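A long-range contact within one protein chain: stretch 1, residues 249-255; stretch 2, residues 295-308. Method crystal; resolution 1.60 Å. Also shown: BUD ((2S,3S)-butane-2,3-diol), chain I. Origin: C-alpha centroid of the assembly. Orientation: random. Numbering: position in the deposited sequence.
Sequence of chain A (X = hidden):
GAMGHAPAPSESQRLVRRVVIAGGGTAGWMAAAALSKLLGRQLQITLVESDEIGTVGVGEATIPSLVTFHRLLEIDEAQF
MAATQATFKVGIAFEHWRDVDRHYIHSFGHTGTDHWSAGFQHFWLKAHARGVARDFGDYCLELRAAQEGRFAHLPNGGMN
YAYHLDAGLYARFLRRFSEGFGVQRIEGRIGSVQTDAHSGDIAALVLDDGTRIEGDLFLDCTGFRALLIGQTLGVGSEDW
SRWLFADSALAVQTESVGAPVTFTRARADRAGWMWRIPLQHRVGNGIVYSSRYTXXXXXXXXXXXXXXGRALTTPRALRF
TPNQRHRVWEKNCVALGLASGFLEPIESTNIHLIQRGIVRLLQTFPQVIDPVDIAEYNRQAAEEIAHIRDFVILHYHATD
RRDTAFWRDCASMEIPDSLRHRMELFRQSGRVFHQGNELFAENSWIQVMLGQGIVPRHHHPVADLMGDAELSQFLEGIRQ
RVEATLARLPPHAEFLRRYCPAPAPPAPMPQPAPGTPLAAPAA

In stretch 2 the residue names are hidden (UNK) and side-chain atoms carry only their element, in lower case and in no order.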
# COMPACT_ATOMS: atom_id res chain seq x y z
N ALA A 249 -3.73 -20.77 27.78
CA ALA A 249 -5.09 -20.27 27.88
C ALA A 249 -5.97 -21.33 28.52
O ALA A 249 -5.68 -22.54 28.47
CB ALA A 249 -5.67 -19.89 26.52
N LEU A 250 -7.07 -20.87 29.12
CA LEU A 250 -8.16 -21.75 29.55
C LEU A 250 -9.42 -21.23 28.89
O LEU A 250 -9.68 -20.02 28.96
CB LEU A 250 -8.36 -21.70 31.07
CG LEU A 250 -7.43 -22.52 31.94
CD1 LEU A 250 -7.52 -22.03 33.40
CD2 LEU A 250 -7.78 -24.01 31.80
N ALA A 251 -10.23 -22.11 28.28
CA ALA A 251 -11.40 -21.65 27.54
C ALA A 251 -12.65 -22.36 28.03
O ALA A 251 -12.60 -23.54 28.40
CB ALA A 251 -11.23 -21.86 26.03
N VAL A 252 -13.78 -21.65 28.05
CA VAL A 252 -15.03 -22.25 28.54
C VAL A 252 -16.20 -21.50 27.92
O VAL A 252 -16.18 -20.27 27.80
CB VAL A 252 -15.10 -22.20 30.09
CG1 VAL A 252 -15.19 -20.73 30.59
CG2 VAL A 252 -16.32 -23.03 30.60
N GLN A 253 -17.26 -22.25 27.59
CA GLN A 253 -18.48 -21.65 27.09
C GLN A 253 -19.47 -21.45 28.23
O GLN A 253 -19.51 -22.23 29.18
CB GLN A 253 -19.09 -22.52 25.96
CG GLN A 253 -18.12 -22.86 24.82
CD GLN A 253 -17.53 -21.62 24.07
OE1 GLN A 253 -18.23 -20.93 23.33
NE2 GLN A 253 -16.22 -21.34 24.27
N THR A 254 -20.26 -20.39 28.14
CA THR A 254 -21.28 -20.16 29.16
C THR A 254 -22.60 -19.88 28.47
O THR A 254 -22.66 -19.48 27.31
CB THR A 254 -20.94 -18.97 30.09
OG1 THR A 254 -20.61 -17.80 29.30
CG2 THR A 254 -19.79 -19.32 31.03
N GLU A 255 -23.70 -20.06 29.21
CA GLU A 255 -24.97 -19.67 28.61
C GLU A 255 -25.06 -18.14 28.47
O GLU A 255 -24.43 -17.37 29.22
CB GLU A 255 -26.15 -20.21 29.44
CG GLU A 255 -26.25 -19.62 30.76
CD GLU A 255 -27.13 -20.44 31.73
OE1 GLU A 255 -27.98 -21.28 31.30
OE2 GLU A 255 -26.95 -20.22 32.93
N UNK A 295 0.02 -19.30 37.57
CA UNK A 295 -0.19 -20.72 37.34
C UNK A 295 -1.64 -20.98 36.91
O UNK A 295 -2.49 -20.09 36.98
o UNK A 295 -0.85 -22.36 40.54
c UNK A 295 -0.81 -21.42 39.72
c UNK A 295 0.19 -21.55 38.58
o UNK A 295 -1.52 -20.41 39.84
N UNK A 296 -1.88 -22.20 36.42
CA UNK A 296 -3.19 -22.53 35.87
C UNK A 296 -4.30 -22.38 36.90
O UNK A 296 -5.38 -21.84 36.61
n UNK A 296 -4.59 -26.72 35.09
c UNK A 296 -4.51 -24.35 34.72
c UNK A 296 -4.50 -25.75 34.19
c UNK A 296 -3.17 -23.95 35.30
o UNK A 296 -4.43 -25.96 32.99
N UNK A 297 -4.07 -22.86 38.12
CA UNK A 297 -5.10 -22.75 39.15
C UNK A 297 -5.50 -21.29 39.39
O UNK A 297 -6.69 -21.00 39.57
o UNK A 297 -5.36 -25.44 39.53
c UNK A 297 -4.64 -24.89 40.39
o UNK A 297 -3.95 -25.53 41.21
c UNK A 297 -4.60 -23.39 40.44
N UNK A 298 -4.52 -20.37 39.45
CA UNK A 298 -4.84 -18.96 39.67
C UNK A 298 -5.58 -18.39 38.47
O UNK A 298 -6.54 -17.64 38.64
c UNK A 298 -3.59 -18.13 39.96
o UNK A 298 -2.89 -18.68 41.06
N UNK A 299 -5.17 -18.78 37.26
CA UNK A 299 -5.86 -18.29 36.07
C UNK A 299 -7.30 -18.79 36.03
O UNK A 299 -8.21 -18.05 35.64
c UNK A 299 -5.11 -18.72 34.82
N UNK A 300 -7.51 -20.06 36.42
CA UNK A 300 -8.86 -20.61 36.47
C UNK A 300 -9.74 -19.85 37.44
O UNK A 300 -10.91 -19.55 37.13
c UNK A 300 -8.78 -22.11 36.82
N UNK A 301 -9.20 -19.48 38.60
CA UNK A 301 -9.97 -18.69 39.57
C UNK A 301 -10.38 -17.34 39.00
O UNK A 301 -11.52 -16.88 39.20
n UNK A 301 -8.28 -18.28 43.64
c UNK A 301 -7.99 -19.34 42.87
c UNK A 301 -9.15 -18.47 40.84
o UNK A 301 -6.99 -20.03 43.04
c UNK A 301 -8.98 -19.65 41.74
N UNK A 302 -9.45 -16.66 38.35
CA UNK A 302 -9.78 -15.36 37.77
C UNK A 302 -10.87 -15.52 36.71
O UNK A 302 -11.82 -14.74 36.66
c UNK A 302 -7.56 -14.31 38.27
c UNK A 302 -8.53 -14.70 37.17
c UNK A 302 -8.90 -13.49 36.33
N UNK A 303 -10.73 -16.50 35.84
CA UNK A 303 -11.74 -16.71 34.81
C UNK A 303 -13.10 -16.97 35.44
O UNK A 303 -14.09 -16.34 35.08
c UNK A 303 -12.33 -18.22 32.84
c UNK A 303 -11.75 -19.39 32.11
c UNK A 303 -11.32 -17.86 33.91
c UNK A 303 -12.49 -17.01 31.92
N UNK A 304 -13.15 -17.91 36.39
CA UNK A 304 -14.41 -18.22 37.06
C UNK A 304 -15.04 -16.97 37.66
O UNK A 304 -16.26 -16.74 37.53
c UNK A 304 -15.40 -19.48 39.03
c UNK A 304 -16.50 -20.20 38.30
o UNK A 304 -17.68 -20.07 38.70
o UNK A 304 -16.17 -20.89 37.31
c UNK A 304 -14.18 -19.27 38.16
N UNK A 305 -14.22 -16.12 38.30
CA UNK A 305 -14.74 -14.92 38.94
C UNK A 305 -15.40 -13.98 37.95
O UNK A 305 -16.36 -13.30 38.29
n UNK A 305 -14.29 -10.77 40.79
n UNK A 305 -14.74 -12.77 41.44
c UNK A 305 -13.70 -11.63 39.89
c UNK A 305 -13.99 -12.89 40.28
c UNK A 305 -13.61 -14.22 39.70
c UNK A 305 -14.91 -11.49 41.72
N UNK A 306 -14.94 -13.98 36.70
CA UNK A 306 -15.47 -13.06 35.72
C UNK A 306 -16.59 -13.63 34.86
O UNK A 306 -17.18 -12.88 34.09
c UNK A 306 -13.43 -11.55 35.45
o UNK A 306 -13.64 -10.35 35.32
c UNK A 306 -14.34 -12.58 34.78
n UNK A 306 -12.47 -12.02 36.25
N UNK A 307 -16.89 -14.93 34.98
CA UNK A 307 -17.93 -15.54 34.15
C UNK A 307 -19.30 -15.03 34.56
O UNK A 307 -19.54 -14.68 35.72
c UNK A 307 -16.68 -17.79 33.67
c UNK A 307 -17.91 -17.07 34.26
c UNK A 307 -16.50 -17.44 32.21
c UNK A 307 -16.80 -19.30 33.81
N UNK A 308 -20.17 -14.90 33.57
CA UNK A 308 -21.60 -14.70 33.77
C UNK A 308 -22.33 -15.89 33.17
O UNK A 308 -21.98 -16.35 32.07
c UNK A 308 -22.10 -13.43 33.10
c UNK A 308 -21.50 -12.16 33.65
o UNK A 308 -20.86 -10.58 31.98
n UNK A 308 -22.99 -10.50 32.71
c UNK A 308 -21.75 -11.00 32.71
C1 BUD I . -3.82 -15.69 37.38
O1 BUD I . -3.72 -13.46 38.15
C2 BUD I . -3.45 -14.26 37.03
O2 BUD I . -4.30 -12.43 35.75
C3 BUD I . -4.34 -13.81 35.87
C4 BUD I . -3.80 -14.40 34.56
O HOH W 1 -4.09 -23.60 31.17
O HOH W 2 -22.45 -15.66 29.52

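Position 295 carries two carbons, the second bearing two oxygens, and reaches nothing on stretch 1. This is Asp 295. It stands right before the helix, where free amide groups need acceptors, and its OD1 takes a capping bond from the backbone N of position 298 at 3.0 Å.

Position 296 has three carbons, the third carrying one oxygen and one nitrogen; its second carbon lies 4.0 Å from Leu 250 CD1. It is Gln 296, whose stem (CG) and amide end both lie along Leu 250. OE1 accepts from water 1 (3.0 Å to its O), which also makes a weak bond to Ala 249 O (3.3 Å).

Position 297, two carbons with two oxygens on the second, touches nothing on stretch 1. It is Asp 297, exposed, and an acid suits the first turn of a helix. Position 298 has one carbon and one oxygen: Ser 298, pointing away from the strand. Its OG donates to Asp 295 OD1 at 2.5 Å, joining its own backbone N in closing the cap.

At position 299 a single carbon points toward the strand, 4.3 Å from Leu 250 CD1; this is Ala 299. Its backbone N also lies 3.4 Å from C1 of the butanediol. Position 300 again has one carbon, set sideways; this CB and the backbone N each come within 3.6 Å of Leu 250 CD1. It is Ala 300, where the leucine methyl rests against main chain as well as side chain.

Position 301 has three carbons, then an oxygen and a nitrogen, and points away: Gln 301, a polar residue on the exposed face. Position 302 is one carbon forking into two and does not reach stretch 1. It is Val 302, whose CG2 lies 3.9 Å from O1 of the diol.

Position 303 shows four carbons forked at the second, directed toward the strand; one terminal carbon meets Val 252 CG1 at 4.0 Å and Leu 250 CB at 4.2 Å. It is Leu 303, and its CD2 spans two strand residues.

Position 304, three carbons ending in two oxygens, is Glu 304; position 305, one carbon and a five-membered ring with two nitrogens, is His 305. Both are exposed, and polar groups are tolerated where no strand residue is met. Position 306, two carbons then oxygen and nitrogen, is Asn 306; its ND2 donates to Val 302 O at 2.8 Å.

Position 307 has four carbons forked at the second, the ends 3.9 Å from Val 252 CG1 and 4.0 Å from Thr 254 CG2: Leu 307, whose branched aliphatic end fits between them. Position 308 has three carbons, then oxygen and nitrogen; only its backbone O comes close, 3.4 Å from Thr 254 OG1. It is Gln 308, its side chain little constrained. Water 2 lies 2.7 Å (its O) from that O, 2.8 Å from Thr 254 OG1 and 2.6 Å from Glu 255 O.

The contact has an apolar centre, Leu 250, Val 252 and the Thr 254 methyl against two alanines and two leucines, with glutamines and waters at its ends.

Stretch 2 (295-308) DQDSAAQVLEHNLQ
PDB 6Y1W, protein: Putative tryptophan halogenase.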